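Local coordinates for protein saframycin Mx1 synthetase B (Legionella pneumophila subsp. pneumophila, PDB 3LNV) that belongs to the AMP-binding enzymes of the ANL superfamily, pairing a large N-terminal portion with a smaller C-terminal domain, at residues 47-52 against 151-156; 117-122 against 143-148; 346-351 against 445-450; 352-357 against 369-374. All coordinates share one frame; numbering follows the deposited sequence.

In the fold
The four contacts form two clusters on opposite sides of the chain's centre. Interactions 1 and 2, with centres about 16 Å apart, touch where Ile-151 meets Ile-146, and helix 76-87 borders both; in sequence, both segments of interaction 2 fall between those of interaction 1. Interactions 3 and 4 follow later in the chain, about 11 Å apart between centres, and share the two-stranded antiparallel sheet 347-350/371-374; here interaction 4 lies between the segments of interaction 3. Centres in different clusters are 48 to 57 Å apart. One cluster thus lies in the early, mostly parallel sheet and the helices beside it, while the other sets sheet 347-350/371-374 against the hairpin 442-447/450-456.

Interaction 1: residues 47-52 against 151-156; sequences DQHAKA and IELNRS
The helical residues 47-52 pass close beside the loop 151-156, with the backbones nearest at Ala-52 and Ser-156, whose CA atoms lie 3.6 Å apart. The hydroxyl of Ser-156 is turned into the helix: OG sits 2.9 Å from Gln-48 O and equally 2.9 Å from Gln-48 OE1. Because the Gln-48 chain bends at chi2 (-62°), its amide oxygen returns alongside its own helix to share the serine with the backbone carbonyl. Ser-156 OG is also crowded to 2.9 Å against Lys-51 CB, so its exact position, and with it the split between the two oxygens, is somewhat doubtful. Gln-48 O also receives the helical bond from Ala-52 N. Leu-153 lays methyl CD2 over one face of the His-49 imidazole in a CH-pi contact, 3.6 Å from the ring centroid and only 13° off the ring normal. A water lies in plane at the ring edge, 2.7 Å from His-49 ND1, and donates a weak bond to Ile-151 O. Next to it, Ala-52 CB packs 4.0 Å from Ile-151 CG2. Within the loop Arg-155 NE forms a salt bridge to Glu-152 OE2 at 2.8 Å, while Arg-155 NH1 bonds to Thr-56 of helix 43-59. The single Ser-156 proton can serve one oxygen at a time and the model does not settle which; either would probably tie the loop to Gln-48.

Interaction 2: residues 117-122 against 143-148; sequences VIVLMI and IPAIAL
Val-119, Leu-120 and Met-121 pair in parallel with Ala-145, Ile-146 and Ala-147, joining neighbouring strands of a beta-alpha-beta unit whose helix is 123-129. The strand axes approach to 4.8 Å and diverge by 31°. Four backbone bonds hold them, alternating in direction: Val-119 N to Pro-144 O, Ile-146 N to Val-119 O, Met-121 N to Ile-146 O, and Leu-148 N to Met-121 O. The first is the shortest, with Val-119 N 2.9 Å from Pro-144 O, and the third the longest, at 3.2 Å from Met-121 N to Ile-146 O. Packing is tight between Val-119 and Ala-145. With chi1 at 56°, Val-119 CG1 stands between its own backbone N and carbonyl carbon and comes 3.6 Å from Ala-145 CB; the CE methyl of the selenomethionine Met-121 touches Ala-145 more loosely, and Phe-140 touches both Val-119 and Met-121. On the face of Leu-120 and Ile-146, Leu-120 crosses Leu-148, just past the strand end, nearly at right angles, with Leu-120 CD2 4.0 Å from Leu-148 CD2. Both leucines touch Ala-81 of helix 76-87, and Leu-148 also Leu-78. The opposite end of the pair is looser. There Val-117 is partly exposed and Pro-144 lies at the solvent boundary, its ring grazing the neighbouring backbone without an apolar side-chain partner in the facing segment: Pro-144 CD rests 3.5 Å from Val-117 O.

Interaction 3: residues 346-351 against 445-450; sequences KTLTLA and FLHENE
Leu-348 carries the apolar part of this contact, placing methyl CD1 in the corner between two rings. Against His-447 the methyl makes a CH-pi contact over the face, 4.0 Å from the imidazole centroid and 27° off its normal, while Leu-348 CD2 lies 3.7 Å from His-447 NE2. Against Phe-445, Leu-348 CD1 meets the ring edge near its plane, 3.8 Å from Phe-445 CE1. Phe-445 is brought there by chi1 of 62°, which sets CG between its backbone N and carbonyl carbon. Leu-350 adds a looser touch, its CD2 lying 4.5 Å from Phe-445 CE2. The ionic part is a long salt bridge, with Lys-346 NZ 3.7 Å from Glu-450 OE2. The two chains cross at about a right angle, so the lysine methylenes also lie against the carboxylate, with Lys-346 CE 3.4 Å from Glu-450 OE2. Stronger polar partners lie nearby, since Glu-450 OE1 bonds to Ser-375 and His-447 ND1 to Asp-397. No hydrogen bond joins the two segments, and side chains alone bridge their separated backbones. The type I' turn from His-447 to Glu-450 closes the hairpin of strands 442-447 and 450-456, and its flank lies against the 347-350/371-374 sheet, where Tyr-452 touches Leu-348 and Leu-373 touches Phe-445.

Interaction 4: residues 352-357 against 369-374; sequences KEQFQD and GSYKLV
Different chi1 settings bring Tyr-371 and Gln-354 together: the tyrosine CG stands between its backbone N and carbonyl carbon (chi1 60°), whereas the glutamine CG is anti to its carbonyl carbon and its chain then bends at chi2 (-68°). The two side chains approach from opposite directions, and Gln-354 CG comes to rest 3.6 Å from Tyr-371 OH. Lys-352 meets the tyrosine differently, its CA lying near the ring plane, 4.5 Å from Tyr-371 CE1 at the edge. A second touch is made where the chains draw closest, Lys-352 CA being 4.9 Å from the CA of Gly-369. There the base of the lysine, rather than its charged end, lies against the glycine carbonyl: Lys-352 CB lies 3.3 Å from Gly-369 O, CG is nearly as close, and the remainder of the chain leads away. Residues 353-357 touch crystal neighbours, so the lattice may partly set their conformation. Around this small surface contact, backbone bonds from Tyr-371 to Leu-350 and from Leu-373 to Leu-348 form the two-stranded antiparallel sheet. Ser-370 OG bonds to Ser-367 O just before the strand. The Tyr-371 ring also stacks on His-498 of the C-terminal portion, so it borders two parts of the fold. With no hydrogen bond between the segments, the contact rests on van der Waals packing of aliphatic carbons against a carbonyl and a phenol.

Interaction 1: residues 47-52 against 151-156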
# COMPACT_ATOMS: atom_id res chain seq x y z
N ASP A 47 -18.49 13.53 10.85
CA ASP A 47 -19.28 14.51 10.11
C ASP A 47 -19.06 15.95 10.60
O ASP A 47 -18.86 16.87 9.81
CB ASP A 47 -20.75 14.11 10.18
CG ASP A 47 -21.68 15.17 9.62
OD1 ASP A 47 -21.78 15.28 8.38
OD2 ASP A 47 -22.34 15.89 10.42
N GLN A 48 -19.08 16.16 11.92
CA GLN A 48 -18.90 17.52 12.43
C GLN A 48 -17.52 18.10 12.15
O GLN A 48 -17.39 19.22 11.67
CB GLN A 48 -19.21 17.58 13.92
CG GLN A 48 -20.68 17.49 14.19
CD GLN A 48 -21.47 18.64 13.58
OE1 GLN A 48 -21.07 19.82 13.68
NE2 GLN A 48 -22.61 18.32 12.95
N HIS A 49 -16.48 17.33 12.46
CA HIS A 49 -15.14 17.73 12.06
C HIS A 49 -14.98 18.01 10.54
O HIS A 49 -14.38 19.01 10.16
CB HIS A 49 -14.11 16.70 12.55
CG HIS A 49 -13.84 16.79 14.02
ND1 HIS A 49 -13.06 17.78 14.57
CD2 HIS A 49 -14.27 16.04 15.06
CE1 HIS A 49 -13.00 17.63 15.88
NE2 HIS A 49 -13.73 16.58 16.20
N ALA A 50 -15.55 17.16 9.69
CA ALA A 50 -15.53 17.35 8.22
C ALA A 50 -16.12 18.69 7.82
O ALA A 50 -15.56 19.41 6.99
CB ALA A 50 -16.30 16.22 7.52
N LYS A 51 -17.26 19.03 8.42
CA LYS A 51 -17.93 20.29 8.11
C LYS A 51 -17.09 21.47 8.58
O LYS A 51 -16.96 22.47 7.87
CB LYS A 51 -19.30 20.35 8.79
CG LYS A 51 -20.37 19.41 8.18
CD LYS A 51 -21.62 19.40 9.06
CE LYS A 51 -22.74 18.60 8.43
NZ LYS A 51 -23.79 18.20 9.42
N ALA A 52 -16.54 21.36 9.78
CA ALA A 52 -15.71 22.42 10.32
C ALA A 52 -14.49 22.59 9.44
O ALA A 52 -14.03 23.70 9.21
CB ALA A 52 -15.30 22.11 11.75
N ILE A 151 -8.56 24.26 13.75
CA ILE A 151 -9.90 24.32 13.19
C ILE A 151 -10.92 24.00 14.28
O ILE A 151 -11.08 22.84 14.67
CB ILE A 151 -10.03 23.37 11.99
CG1 ILE A 151 -9.07 23.83 10.87
CG2 ILE A 151 -11.47 23.30 11.51
CD1 ILE A 151 -8.68 22.75 9.88
N GLU A 152 -11.61 25.02 14.77
CA GLU A 152 -12.58 24.87 15.85
C GLU A 152 -13.92 24.33 15.34
O GLU A 152 -14.40 24.75 14.29
CB GLU A 152 -12.77 26.21 16.58
CG GLU A 152 -13.19 27.35 15.65
CD GLU A 152 -12.50 28.69 15.98
OE1 GLU A 152 -11.97 28.84 17.11
OE2 GLU A 152 -12.51 29.59 15.10
N LEU A 153 -14.52 23.41 16.09
CA LEU A 153 -15.78 22.77 15.70
C LEU A 153 -16.93 23.75 15.56
O LEU A 153 -17.94 23.46 14.93
CB LEU A 153 -16.17 21.67 16.69
CG LEU A 153 -15.64 20.25 16.51
CD1 LEU A 153 -16.14 19.38 17.66
CD2 LEU A 153 -16.05 19.65 15.17
N ASN A 154 -16.78 24.92 16.16
CA ASN A 154 -17.80 25.95 16.04
C ASN A 154 -18.02 26.33 14.58
O ASN A 154 -19.14 26.68 14.19
CB ASN A 154 -17.42 27.20 16.84
CG ASN A 154 -18.60 28.13 17.04
OD1 ASN A 154 -19.76 27.71 16.97
ND2 ASN A 154 -18.32 29.41 17.31
N ARG A 155 -16.96 26.26 13.78
CA ARG A 155 -17.01 26.65 12.37
C ARG A 155 -17.94 25.76 11.55
O ARG A 155 -18.47 26.17 10.52
CB ARG A 155 -15.60 26.63 11.78
CG ARG A 155 -14.56 27.34 12.65
CD ARG A 155 -13.25 27.57 11.88
NE ARG A 155 -12.20 28.14 12.73
CZ ARG A 155 -10.92 28.17 12.41
NH1 ARG A 155 -10.51 27.65 11.25
NH2 ARG A 155 -10.03 28.72 13.24
N SER A 156 -18.17 24.55 12.03
CA SER A 156 -19.01 23.58 11.34
C SER A 156 -20.31 24.21 10.79
O SER A 156 -20.72 23.92 9.67
CB SER A 156 -19.34 22.44 12.30
OG SER A 156 -19.54 21.23 11.59
O HOH W 1 -12.00 19.90 13.26

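Interaction 2: residues 117-122 against 143-148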
# COMPACT_ATOMS: atom_id res chain seq x y z
N VAL A 117 -3.81 24.59 -3.21
CA VAL A 117 -3.94 25.96 -2.73
C VAL A 117 -3.70 26.08 -1.23
O VAL A 117 -3.39 27.17 -0.71
CB VAL A 117 -5.33 26.55 -3.07
CG1 VAL A 117 -5.51 26.64 -4.58
CG2 VAL A 117 -6.42 25.70 -2.46
N ILE A 118 -3.84 24.97 -0.53
CA ILE A 118 -3.65 24.90 0.93
C ILE A 118 -3.07 23.53 1.28
O ILE A 118 -3.32 22.55 0.55
CB ILE A 118 -5.00 25.07 1.67
CG1 ILE A 118 -5.55 26.49 1.51
CG2 ILE A 118 -4.86 24.74 3.16
CD1 ILE A 118 -7.06 26.57 1.80
N VAL A 119 -2.28 23.46 2.35
CA VAL A 119 -1.87 22.17 2.91
C VAL A 119 -2.34 22.02 4.37
O VAL A 119 -2.22 22.95 5.18
CB VAL A 119 -0.33 21.95 2.82
CG1 VAL A 119 0.41 23.08 3.50
CG2 VAL A 119 0.07 20.60 3.45
N LEU A 120 -2.89 20.85 4.72
CA LEU A 120 -3.31 20.61 6.11
C LEU A 120 -2.36 19.64 6.77
O LEU A 120 -1.92 18.68 6.14
CB LEU A 120 -4.72 20.03 6.16
CG LEU A 120 -5.90 20.96 5.98
CD1 LEU A 120 -5.64 21.84 4.83
CD2 LEU A 120 -7.18 20.13 5.72
N MSE A 121 -2.08 19.85 8.06
CA MSE A 121 -1.17 18.96 8.79
C MSE A 121 -1.33 19.13 10.31
O MSE A 121 -1.90 20.12 10.76
CB MSE A 121 0.29 19.27 8.40
CG MSE A 121 0.77 20.66 8.80
SE MSE A 121 2.63 21.08 8.24
CE MSE A 121 2.41 21.14 6.28
N ILE A 122 -0.83 18.18 11.10
CA ILE A 122 -0.97 18.29 12.57
C ILE A 122 0.02 19.30 13.14
O ILE A 122 1.07 19.55 12.55
CB ILE A 122 -0.77 16.97 13.31
CG1 ILE A 122 0.68 16.48 13.10
CG2 ILE A 122 -1.81 15.94 12.86
CD1 ILE A 122 1.06 15.26 13.93
N ILE A 143 3.42 26.59 -0.00
CA ILE A 143 1.96 26.46 0.10
C ILE A 143 1.47 26.85 1.49
O ILE A 143 2.00 26.37 2.49
CB ILE A 143 1.50 25.00 -0.16
CG1 ILE A 143 2.19 24.43 -1.39
CG2 ILE A 143 -0.02 24.95 -0.36
CD1 ILE A 143 1.85 25.19 -2.64
N PRO A 144 0.44 27.72 1.56
CA PRO A 144 -0.05 28.15 2.88
C PRO A 144 -0.50 26.94 3.69
O PRO A 144 -1.19 26.07 3.17
CB PRO A 144 -1.24 29.05 2.54
CG PRO A 144 -0.93 29.56 1.14
CD PRO A 144 -0.27 28.39 0.45
N ALA A 145 -0.09 26.89 4.95
CA ALA A 145 -0.33 25.74 5.79
C ALA A 145 -1.28 26.06 6.93
O ALA A 145 -1.24 27.16 7.49
CB ALA A 145 0.98 25.19 6.35
N ILE A 146 -2.14 25.09 7.25
CA ILE A 146 -3.08 25.21 8.36
C ILE A 146 -2.97 24.01 9.30
O ILE A 146 -2.94 22.85 8.85
CB ILE A 146 -4.52 25.39 7.84
CG1 ILE A 146 -4.59 26.68 7.02
CG2 ILE A 146 -5.55 25.37 8.99
CD1 ILE A 146 -5.91 26.92 6.31
N ALA A 147 -2.85 24.27 10.61
CA ALA A 147 -2.80 23.19 11.59
C ALA A 147 -4.21 22.73 11.86
O ALA A 147 -5.08 23.54 12.12
CB ALA A 147 -2.15 23.67 12.90
N LEU A 148 -4.43 21.41 11.79
CA LEU A 148 -5.75 20.82 12.03
C LEU A 148 -6.27 21.12 13.44
O LEU A 148 -7.47 21.26 13.64
CB LEU A 148 -5.70 19.30 11.81
CG LEU A 148 -5.51 18.91 10.34
CD1 LEU A 148 -5.07 17.45 10.16
CD2 LEU A 148 -6.79 19.20 9.56

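Interaction 3: residues 346-351 against 445-450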
# COMPACT_ATOMS: atom_id res chain seq x y z
N LYS A 346 -5.75 -21.02 -4.61
CA LYS A 346 -5.14 -22.00 -5.51
C LYS A 346 -3.70 -21.65 -5.89
O LYS A 346 -3.30 -20.47 -5.88
CB LYS A 346 -5.97 -22.11 -6.78
CG LYS A 346 -7.44 -22.47 -6.55
CD LYS A 346 -8.34 -21.25 -6.61
CE LYS A 346 -9.77 -21.59 -6.21
NZ LYS A 346 -10.26 -22.81 -6.93
N THR A 347 -2.93 -22.68 -6.22
CA THR A 347 -1.61 -22.51 -6.80
C THR A 347 -1.51 -23.28 -8.13
O THR A 347 -2.34 -24.14 -8.42
CB THR A 347 -0.49 -23.01 -5.86
OG1 THR A 347 -0.56 -24.43 -5.72
CG2 THR A 347 -0.56 -22.33 -4.50
N LEU A 348 -0.51 -22.95 -8.93
CA LEU A 348 -0.22 -23.74 -10.13
C LEU A 348 1.28 -23.98 -10.13
O LEU A 348 2.04 -23.16 -9.60
CB LEU A 348 -0.69 -23.02 -11.41
CG LEU A 348 -2.19 -22.95 -11.76
CD1 LEU A 348 -2.43 -21.98 -12.91
CD2 LEU A 348 -2.81 -24.33 -12.09
N THR A 349 1.71 -25.12 -10.68
CA THR A 349 3.14 -25.40 -10.82
C THR A 349 3.58 -25.27 -12.28
O THR A 349 3.04 -25.95 -13.17
CB THR A 349 3.54 -26.78 -10.24
OG1 THR A 349 3.21 -26.82 -8.84
CG2 THR A 349 5.05 -27.03 -10.40
N LEU A 350 4.54 -24.39 -12.52
CA LEU A 350 5.10 -24.19 -13.85
C LEU A 350 6.46 -24.87 -13.96
O LEU A 350 7.19 -24.98 -12.97
CB LEU A 350 5.22 -22.69 -14.17
CG LEU A 350 3.94 -22.01 -14.65
CD1 LEU A 350 2.78 -22.26 -13.69
CD2 LEU A 350 4.16 -20.51 -14.88
N ALA A 351 6.78 -25.35 -15.16
CA ALA A 351 8.10 -25.91 -15.46
C ALA A 351 9.16 -24.82 -15.48
O ALA A 351 8.83 -23.64 -15.61
CB ALA A 351 8.07 -26.64 -16.79
N PHE A 445 -1.54 -14.38 -16.62
CA PHE A 445 -2.37 -15.20 -17.49
C PHE A 445 -3.63 -15.61 -16.75
O PHE A 445 -3.61 -15.71 -15.53
CB PHE A 445 -1.59 -16.44 -17.98
CG PHE A 445 -1.17 -17.37 -16.87
CD1 PHE A 445 -2.00 -18.41 -16.44
CD2 PHE A 445 0.06 -17.22 -16.25
CE1 PHE A 445 -1.62 -19.25 -15.44
CE2 PHE A 445 0.46 -18.06 -15.24
CZ PHE A 445 -0.38 -19.08 -14.82
N LEU A 446 -4.71 -15.83 -17.49
CA LEU A 446 -5.93 -16.39 -16.90
C LEU A 446 -5.95 -17.91 -16.99
O LEU A 446 -5.54 -18.49 -18.00
CB LEU A 446 -7.18 -15.81 -17.58
CG LEU A 446 -7.56 -14.39 -17.15
CD1 LEU A 446 -8.61 -13.83 -18.09
CD2 LEU A 446 -8.03 -14.38 -15.68
N HIS A 447 -6.43 -18.55 -15.94
CA HIS A 447 -6.55 -19.99 -15.93
C HIS A 447 -7.74 -20.39 -15.08
O HIS A 447 -7.76 -20.16 -13.87
CB HIS A 447 -5.26 -20.62 -15.41
CG HIS A 447 -5.34 -22.11 -15.24
ND1 HIS A 447 -4.99 -22.99 -16.24
CD2 HIS A 447 -5.74 -22.87 -14.19
CE1 HIS A 447 -5.16 -24.23 -15.81
NE2 HIS A 447 -5.61 -24.18 -14.57
N GLU A 448 -8.76 -20.97 -15.71
CA GLU A 448 -9.92 -21.42 -14.96
C GLU A 448 -10.60 -20.21 -14.33
O GLU A 448 -11.16 -20.31 -13.24
CB GLU A 448 -9.46 -22.32 -13.82
CG GLU A 448 -10.18 -23.61 -13.69
CD GLU A 448 -9.52 -24.67 -14.52
OE1 GLU A 448 -9.31 -24.39 -15.72
OE2 GLU A 448 -9.18 -25.74 -13.98
N ASN A 449 -10.50 -19.07 -15.01
CA ASN A 449 -11.02 -17.78 -14.52
C ASN A 449 -10.35 -17.27 -13.25
O ASN A 449 -10.96 -16.58 -12.43
CB ASN A 449 -12.55 -17.82 -14.32
CG ASN A 449 -13.17 -16.43 -14.30
OD1 ASN A 449 -12.81 -15.56 -15.09
ND2 ASN A 449 -14.10 -16.21 -13.37
N GLU A 450 -9.08 -17.63 -13.09
CA GLU A 450 -8.26 -17.08 -12.01
C GLU A 450 -7.09 -16.37 -12.66
O GLU A 450 -6.50 -16.89 -13.62
CB GLU A 450 -7.72 -18.20 -11.13
CG GLU A 450 -8.77 -19.23 -10.71
CD GLU A 450 -9.22 -19.08 -9.28
OE1 GLU A 450 -8.50 -18.43 -8.49
OE2 GLU A 450 -10.27 -19.65 -8.92

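Interaction 4: residues 352-357 against 369-374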
# COMPACT_ATOMS: atom_id res chain seq x y z
N LYS A 352 10.43 -25.20 -15.37
CA LYS A 352 11.50 -24.20 -15.33
C LYS A 352 11.59 -23.39 -16.61
O LYS A 352 11.85 -22.19 -16.56
CB LYS A 352 12.87 -24.81 -15.03
CG LYS A 352 13.80 -23.81 -14.35
CD LYS A 352 15.24 -23.95 -14.81
CE LYS A 352 16.11 -22.84 -14.22
NZ LYS A 352 17.32 -22.56 -15.05
N GLU A 353 11.41 -24.06 -17.75
CA GLU A 353 11.46 -23.38 -19.03
C GLU A 353 10.07 -23.05 -19.51
O GLU A 353 9.21 -23.93 -19.63
CB GLU A 353 12.13 -24.25 -20.12
CG GLU A 353 13.51 -24.83 -19.76
CD GLU A 353 14.49 -23.78 -19.28
OE1 GLU A 353 14.29 -22.58 -19.57
OE2 GLU A 353 15.49 -24.17 -18.62
N GLN A 354 9.86 -21.78 -19.82
CA GLN A 354 8.61 -21.35 -20.41
C GLN A 354 8.73 -21.14 -21.92
O GLN A 354 9.82 -21.08 -22.46
CB GLN A 354 8.10 -20.10 -19.70
CG GLN A 354 7.83 -20.35 -18.20
CD GLN A 354 6.66 -21.29 -17.96
OE1 GLN A 354 6.74 -22.19 -17.11
NE2 GLN A 354 5.57 -21.06 -18.66
N PHE A 355 7.59 -21.05 -22.60
CA PHE A 355 7.56 -20.98 -24.05
C PHE A 355 7.78 -19.55 -24.53
O PHE A 355 7.39 -18.59 -23.85
CB PHE A 355 6.24 -21.54 -24.60
CG PHE A 355 5.97 -22.99 -24.24
CD1 PHE A 355 6.79 -24.01 -24.70
CD2 PHE A 355 4.86 -23.33 -23.48
CE1 PHE A 355 6.52 -25.35 -24.38
CE2 PHE A 355 4.58 -24.66 -23.16
CZ PHE A 355 5.42 -25.67 -23.61
N GLN A 356 8.39 -19.40 -25.70
CA GLN A 356 8.71 -18.07 -26.22
C GLN A 356 7.45 -17.29 -26.61
O GLN A 356 7.45 -16.06 -26.57
CB GLN A 356 9.70 -18.16 -27.39
CG GLN A 356 10.11 -16.80 -28.00
CD GLN A 356 10.95 -15.93 -27.05
OE1 GLN A 356 10.45 -14.97 -26.47
NE2 GLN A 356 12.24 -16.26 -26.92
N ASP A 357 6.39 -17.99 -26.99
CA ASP A 357 5.16 -17.28 -27.35
C ASP A 357 4.36 -16.93 -26.09
O ASP A 357 3.17 -16.61 -26.16
CB ASP A 357 4.32 -18.08 -28.33
CG ASP A 357 3.73 -19.32 -27.71
OD1 ASP A 357 2.86 -19.94 -28.35
OD2 ASP A 357 4.13 -19.72 -26.59
N GLY A 369 12.74 -28.51 -11.59
CA GLY A 369 13.13 -27.11 -11.69
C GLY A 369 11.90 -26.22 -11.57
O GLY A 369 11.95 -25.02 -11.83
N SER A 370 10.80 -26.84 -11.16
CA SER A 370 9.49 -26.19 -11.16
C SER A 370 9.35 -25.10 -10.09
O SER A 370 10.17 -24.99 -9.18
CB SER A 370 8.39 -27.25 -10.99
OG SER A 370 8.54 -27.93 -9.75
N TYR A 371 8.32 -24.27 -10.24
CA TYR A 371 8.01 -23.23 -9.26
C TYR A 371 6.49 -23.01 -9.21
O TYR A 371 5.77 -23.32 -10.17
CB TYR A 371 8.77 -21.93 -9.57
CG TYR A 371 8.48 -21.31 -10.93
CD1 TYR A 371 9.08 -21.79 -12.09
CD2 TYR A 371 7.62 -20.22 -11.05
CE1 TYR A 371 8.82 -21.22 -13.33
CE2 TYR A 371 7.35 -19.64 -12.28
CZ TYR A 371 7.96 -20.13 -13.42
OH TYR A 371 7.69 -19.54 -14.65
N LYS A 372 6.00 -22.49 -8.09
CA LYS A 372 4.56 -22.36 -7.86
C LYS A 372 4.12 -20.92 -7.92
O LYS A 372 4.78 -20.03 -7.38
CB LYS A 372 4.18 -22.92 -6.49
CG LYS A 372 4.64 -24.34 -6.24
CD LYS A 372 4.29 -24.77 -4.83
CE LYS A 372 2.80 -24.93 -4.67
NZ LYS A 372 2.34 -26.09 -5.49
N LEU A 373 2.99 -20.69 -8.59
CA LEU A 373 2.38 -19.37 -8.62
C LEU A 373 1.08 -19.43 -7.83
O LEU A 373 0.35 -20.42 -7.90
CB LEU A 373 2.13 -18.93 -10.06
CG LEU A 373 3.44 -18.67 -10.82
CD1 LEU A 373 3.16 -18.27 -12.25
CD2 LEU A 373 4.27 -17.60 -10.09
N VAL A 374 0.82 -18.40 -7.03
CA VAL A 374 -0.45 -18.32 -6.31
C VAL A 374 -1.44 -17.54 -7.16
O VAL A 374 -1.04 -16.59 -7.82
CB VAL A 374 -0.27 -17.64 -4.94
CG1 VAL A 374 -1.62 -17.53 -4.21
CG2 VAL A 374 0.76 -18.39 -4.08